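Local coordinates for Serine/threonine-protein kinase Tel1 (PDB 6SKY), which probably phosphorylates serine and threonine residues followed by glutamine, using ATP, to activate checkpoint signalling as a sensor of DNA damage, at residues V2792-D2803 with L2933-A2944. Numbering follows the deposited sequence.
Sequences VPELVPFRLTRD and LAVLYSGWAAYA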
# COMPACT_ATOMS: atom_id res chain seq x y z
N VAL A 2792 -12.68 2.10 42.37
CA VAL A 2792 -13.23 3.00 41.36
C VAL A 2792 -12.30 2.97 40.16
O VAL A 2792 -11.29 3.69 40.15
CB VAL A 2792 -13.39 4.43 41.91
CG1 VAL A 2792 -14.33 5.22 41.04
CG2 VAL A 2792 -13.89 4.39 43.32
N PRO A 2793 -12.59 2.17 39.14
CA PRO A 2793 -11.58 1.88 38.12
C PRO A 2793 -11.18 3.10 37.31
O PRO A 2793 -11.91 4.09 37.21
CB PRO A 2793 -12.29 0.85 37.23
CG PRO A 2793 -13.41 0.35 38.04
CD PRO A 2793 -13.84 1.46 38.90
N GLU A 2794 -9.99 3.03 36.73
CA GLU A 2794 -9.48 4.03 35.80
C GLU A 2794 -9.69 3.50 34.39
O GLU A 2794 -8.89 2.69 33.90
CB GLU A 2794 -8.01 4.33 36.06
CG GLU A 2794 -7.71 4.95 37.40
CD GLU A 2794 -6.23 5.05 37.69
OE1 GLU A 2794 -5.43 4.62 36.84
OE2 GLU A 2794 -5.86 5.54 38.78
N LEU A 2795 -10.75 3.95 33.74
CA LEU A 2795 -11.17 3.40 32.46
C LEU A 2795 -10.88 4.34 31.29
O LEU A 2795 -11.66 4.43 30.35
CB LEU A 2795 -12.66 3.05 32.50
CG LEU A 2795 -13.09 2.10 33.62
CD1 LEU A 2795 -14.59 2.00 33.67
CD2 LEU A 2795 -12.49 0.72 33.44
N VAL A 2796 -9.76 5.04 31.35
CA VAL A 2796 -9.33 5.90 30.24
C VAL A 2796 -7.97 5.40 29.78
O VAL A 2796 -7.19 4.89 30.59
CB VAL A 2796 -9.26 7.37 30.66
CG1 VAL A 2796 -10.64 7.94 30.79
CG2 VAL A 2796 -8.51 7.51 31.96
N PRO A 2797 -7.63 5.52 28.49
CA PRO A 2797 -6.32 5.05 28.04
C PRO A 2797 -5.17 5.92 28.51
O PRO A 2797 -4.06 5.41 28.70
CB PRO A 2797 -6.46 5.05 26.52
CG PRO A 2797 -7.52 6.02 26.25
CD PRO A 2797 -8.47 5.96 27.37
N PHE A 2798 -5.40 7.21 28.68
CA PHE A 2798 -4.38 8.14 29.14
C PHE A 2798 -5.09 9.40 29.61
O PHE A 2798 -6.30 9.53 29.48
CB PHE A 2798 -3.36 8.44 28.04
CG PHE A 2798 -3.95 8.62 26.67
CD1 PHE A 2798 -3.91 7.61 25.75
CD2 PHE A 2798 -4.51 9.82 26.30
CE1 PHE A 2798 -4.44 7.78 24.51
CE2 PHE A 2798 -5.04 9.99 25.06
CZ PHE A 2798 -5.00 8.97 24.17
N ARG A 2799 -4.32 10.32 30.17
CA ARG A 2799 -4.86 11.57 30.70
C ARG A 2799 -4.93 12.61 29.59
O ARG A 2799 -3.90 13.04 29.07
CB ARG A 2799 -4.03 12.08 31.86
CG ARG A 2799 -4.63 13.29 32.50
CD ARG A 2799 -3.88 13.73 33.71
NE ARG A 2799 -4.63 14.75 34.42
CZ ARG A 2799 -5.38 14.51 35.49
NH1 ARG A 2799 -6.04 15.49 36.06
NH2 ARG A 2799 -5.45 13.30 35.98
N LEU A 2800 -6.14 13.00 29.21
CA LEU A 2800 -6.38 14.01 28.19
C LEU A 2800 -7.52 14.92 28.63
O LEU A 2800 -8.49 15.13 27.91
CB LEU A 2800 -6.69 13.36 26.85
CG LEU A 2800 -6.41 14.14 25.57
CD1 LEU A 2800 -4.95 14.47 25.49
CD2 LEU A 2800 -6.81 13.31 24.39
N THR A 2801 -7.43 15.44 29.85
CA THR A 2801 -8.48 16.30 30.37
C THR A 2801 -8.48 17.63 29.61
O THR A 2801 -7.72 17.85 28.68
CB THR A 2801 -8.29 16.51 31.86
OG1 THR A 2801 -7.13 17.30 32.10
CG2 THR A 2801 -8.12 15.19 32.54
N ARG A 2802 -9.38 18.53 30.01
CA ARG A 2802 -9.49 19.80 29.30
C ARG A 2802 -8.27 20.68 29.50
O ARG A 2802 -7.93 21.47 28.62
CB ARG A 2802 -10.74 20.55 29.75
CG ARG A 2802 -12.04 19.95 29.30
CD ARG A 2802 -13.19 20.66 29.96
NE ARG A 2802 -12.96 20.79 31.40
CZ ARG A 2802 -13.42 21.79 32.13
NH1 ARG A 2802 -14.12 22.76 31.56
NH2 ARG A 2802 -13.16 21.84 33.42
N ASP A 2803 -7.60 20.55 30.64
CA ASP A 2803 -6.39 21.32 30.88
C ASP A 2803 -5.20 20.79 30.10
O ASP A 2803 -4.35 21.57 29.68
CB ASP A 2803 -6.06 21.35 32.36
CG ASP A 2803 -6.54 22.62 33.03
OD1 ASP A 2803 -7.61 22.60 33.67
OD2 ASP A 2803 -5.84 23.64 32.92
N LEU A 2933 -15.02 10.29 31.80
CA LEU A 2933 -14.36 11.14 32.77
C LEU A 2933 -15.23 11.40 33.99
O LEU A 2933 -14.70 11.80 35.03
CB LEU A 2933 -13.97 12.46 32.12
CG LEU A 2933 -12.90 12.42 31.04
CD1 LEU A 2933 -12.74 13.79 30.46
CD2 LEU A 2933 -11.59 11.96 31.61
N ALA A 2934 -16.53 11.19 33.90
CA ALA A 2934 -17.41 11.50 35.01
C ALA A 2934 -17.42 10.41 36.07
O ALA A 2934 -17.81 10.69 37.20
CB ALA A 2934 -18.83 11.72 34.51
N VAL A 2935 -17.00 9.21 35.73
CA VAL A 2935 -17.00 8.08 36.65
C VAL A 2935 -15.58 7.73 37.10
O VAL A 2935 -15.35 6.64 37.60
CB VAL A 2935 -17.71 6.87 36.03
CG1 VAL A 2935 -19.13 7.22 35.73
CG2 VAL A 2935 -17.01 6.44 34.79
N LEU A 2936 -14.63 8.63 36.92
CA LEU A 2936 -13.30 8.43 37.43
C LEU A 2936 -13.23 8.87 38.89
O LEU A 2936 -14.04 9.66 39.36
CB LEU A 2936 -12.27 9.20 36.61
CG LEU A 2936 -11.95 8.65 35.22
CD1 LEU A 2936 -11.06 9.59 34.49
CD2 LEU A 2936 -11.28 7.32 35.34
N TYR A 2937 -12.24 8.34 39.60
CA TYR A 2937 -12.06 8.67 41.00
C TYR A 2937 -11.80 10.16 41.17
O TYR A 2937 -11.23 10.81 40.31
CB TYR A 2937 -10.90 7.86 41.57
CG TYR A 2937 -10.61 8.12 43.02
CD1 TYR A 2937 -11.59 7.97 43.97
CD2 TYR A 2937 -9.35 8.49 43.43
CE1 TYR A 2937 -11.33 8.20 45.29
CE2 TYR A 2937 -9.08 8.72 44.75
CZ TYR A 2937 -10.08 8.57 45.68
OH TYR A 2937 -9.81 8.81 47.00
N SER A 2938 -12.24 10.70 42.31
CA SER A 2938 -12.18 12.14 42.51
C SER A 2938 -10.76 12.64 42.70
O SER A 2938 -10.48 13.80 42.40
CB SER A 2938 -13.03 12.53 43.71
OG SER A 2938 -12.39 12.19 44.91
N GLY A 2939 -9.86 11.80 43.21
CA GLY A 2939 -8.48 12.20 43.34
C GLY A 2939 -7.74 12.27 42.03
O GLY A 2939 -6.71 12.94 41.94
N TRP A 2940 -8.22 11.55 41.03
CA TRP A 2940 -7.84 11.68 39.63
C TRP A 2940 -8.61 12.89 39.12
O TRP A 2940 -9.75 12.77 38.68
CB TRP A 2940 -8.23 10.42 38.87
CG TRP A 2940 -7.48 10.07 37.64
CD1 TRP A 2940 -6.54 9.12 37.52
CD2 TRP A 2940 -7.68 10.61 36.33
NE1 TRP A 2940 -6.11 9.04 36.23
CE2 TRP A 2940 -6.79 9.95 35.48
CE3 TRP A 2940 -8.50 11.60 35.80
CZ2 TRP A 2940 -6.71 10.24 34.13
CZ3 TRP A 2940 -8.41 11.89 34.47
CH2 TRP A 2940 -7.52 11.22 33.65
N ALA A 2941 -8.02 14.07 39.21
CA ALA A 2941 -8.81 15.27 39.01
C ALA A 2941 -9.22 15.43 37.56
O ALA A 2941 -8.51 16.05 36.77
CB ALA A 2941 -8.03 16.50 39.47
N ALA A 2942 -10.39 14.90 37.20
CA ALA A 2942 -10.80 14.93 35.81
C ALA A 2942 -11.44 16.25 35.43
O ALA A 2942 -11.38 16.64 34.26
CB ALA A 2942 -11.77 13.78 35.53
N TYR A 2943 -12.06 16.93 36.39
CA TYR A 2943 -12.59 18.26 36.13
C TYR A 2943 -11.48 19.21 35.70
O TYR A 2943 -11.69 20.09 34.86
CB TYR A 2943 -13.29 18.79 37.38
CG TYR A 2943 -12.42 18.73 38.60
CD1 TYR A 2943 -11.63 19.79 38.96
CD2 TYR A 2943 -12.39 17.60 39.39
CE1 TYR A 2943 -10.83 19.73 40.06
CE2 TYR A 2943 -11.59 17.54 40.50
CZ TYR A 2943 -10.81 18.61 40.82
OH TYR A 2943 -10.01 18.56 41.93
N ALA A 2944 -10.29 19.04 36.26
CA ALA A 2944 -9.16 19.89 35.94
C ALA A 2944 -8.74 19.66 34.51
O ALA A 2944 -7.85 18.85 34.24
CB ALA A 2944 -8.01 19.61 36.87
OXT ALA A 2944 -9.27 20.28 33.60
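Arg2799 reaches over one face of the Trp2940 indole in a cation-pi contact, its guanidinium tilted 37° from the ring plane with NH2 nearest the ring and CZ 4.3 Å from the centroid of the six-membered ring. The arginine chain runs extended from CG to NE, CG anti to the backbone N (chi1 -175°), which draws the aliphatic part along the ring as well: CG lies 3.7 Å from Trp2940 CH2. Leu2936 CD1 packs on the opposite face, while Val2796 CG2 and Thr2801 CG2 approach the indole obliquely. An alanine in place of Trp2940 would probably leave the Arg2799 guanidinium without its aromatic support and open a gap between it and Leu2936.

Beyond the indole, the FATC tail ends in polar contacts. Thr2801, the N-cap of helix 2802-2806, gives its hydroxyl to Ala2944 O (OG1 to O 2.7 Å), and Arg2802 NH2 donates nearly straight to Tyr2943 O in the carbonyl plane. A weak bond from Asp2803 N to Ala2944 OXT also sets the terminal carboxylate at the helix start; His2678 NE2 hydrogen-bonds Asp2803 OD1.

The FATC tail thus packs against the C-terminal part of the PIKK activation segment, which Arg2761 O, holding Arg2799 NH2, and Asp2760 N, holding Glu2794 OE1, join to the catalytic loop beside His2762. Helices 2688-2697 and 2703-2714 back the tail, whereas helix 2916-2927 packs against Pro2797, Phe2798 and Leu2800.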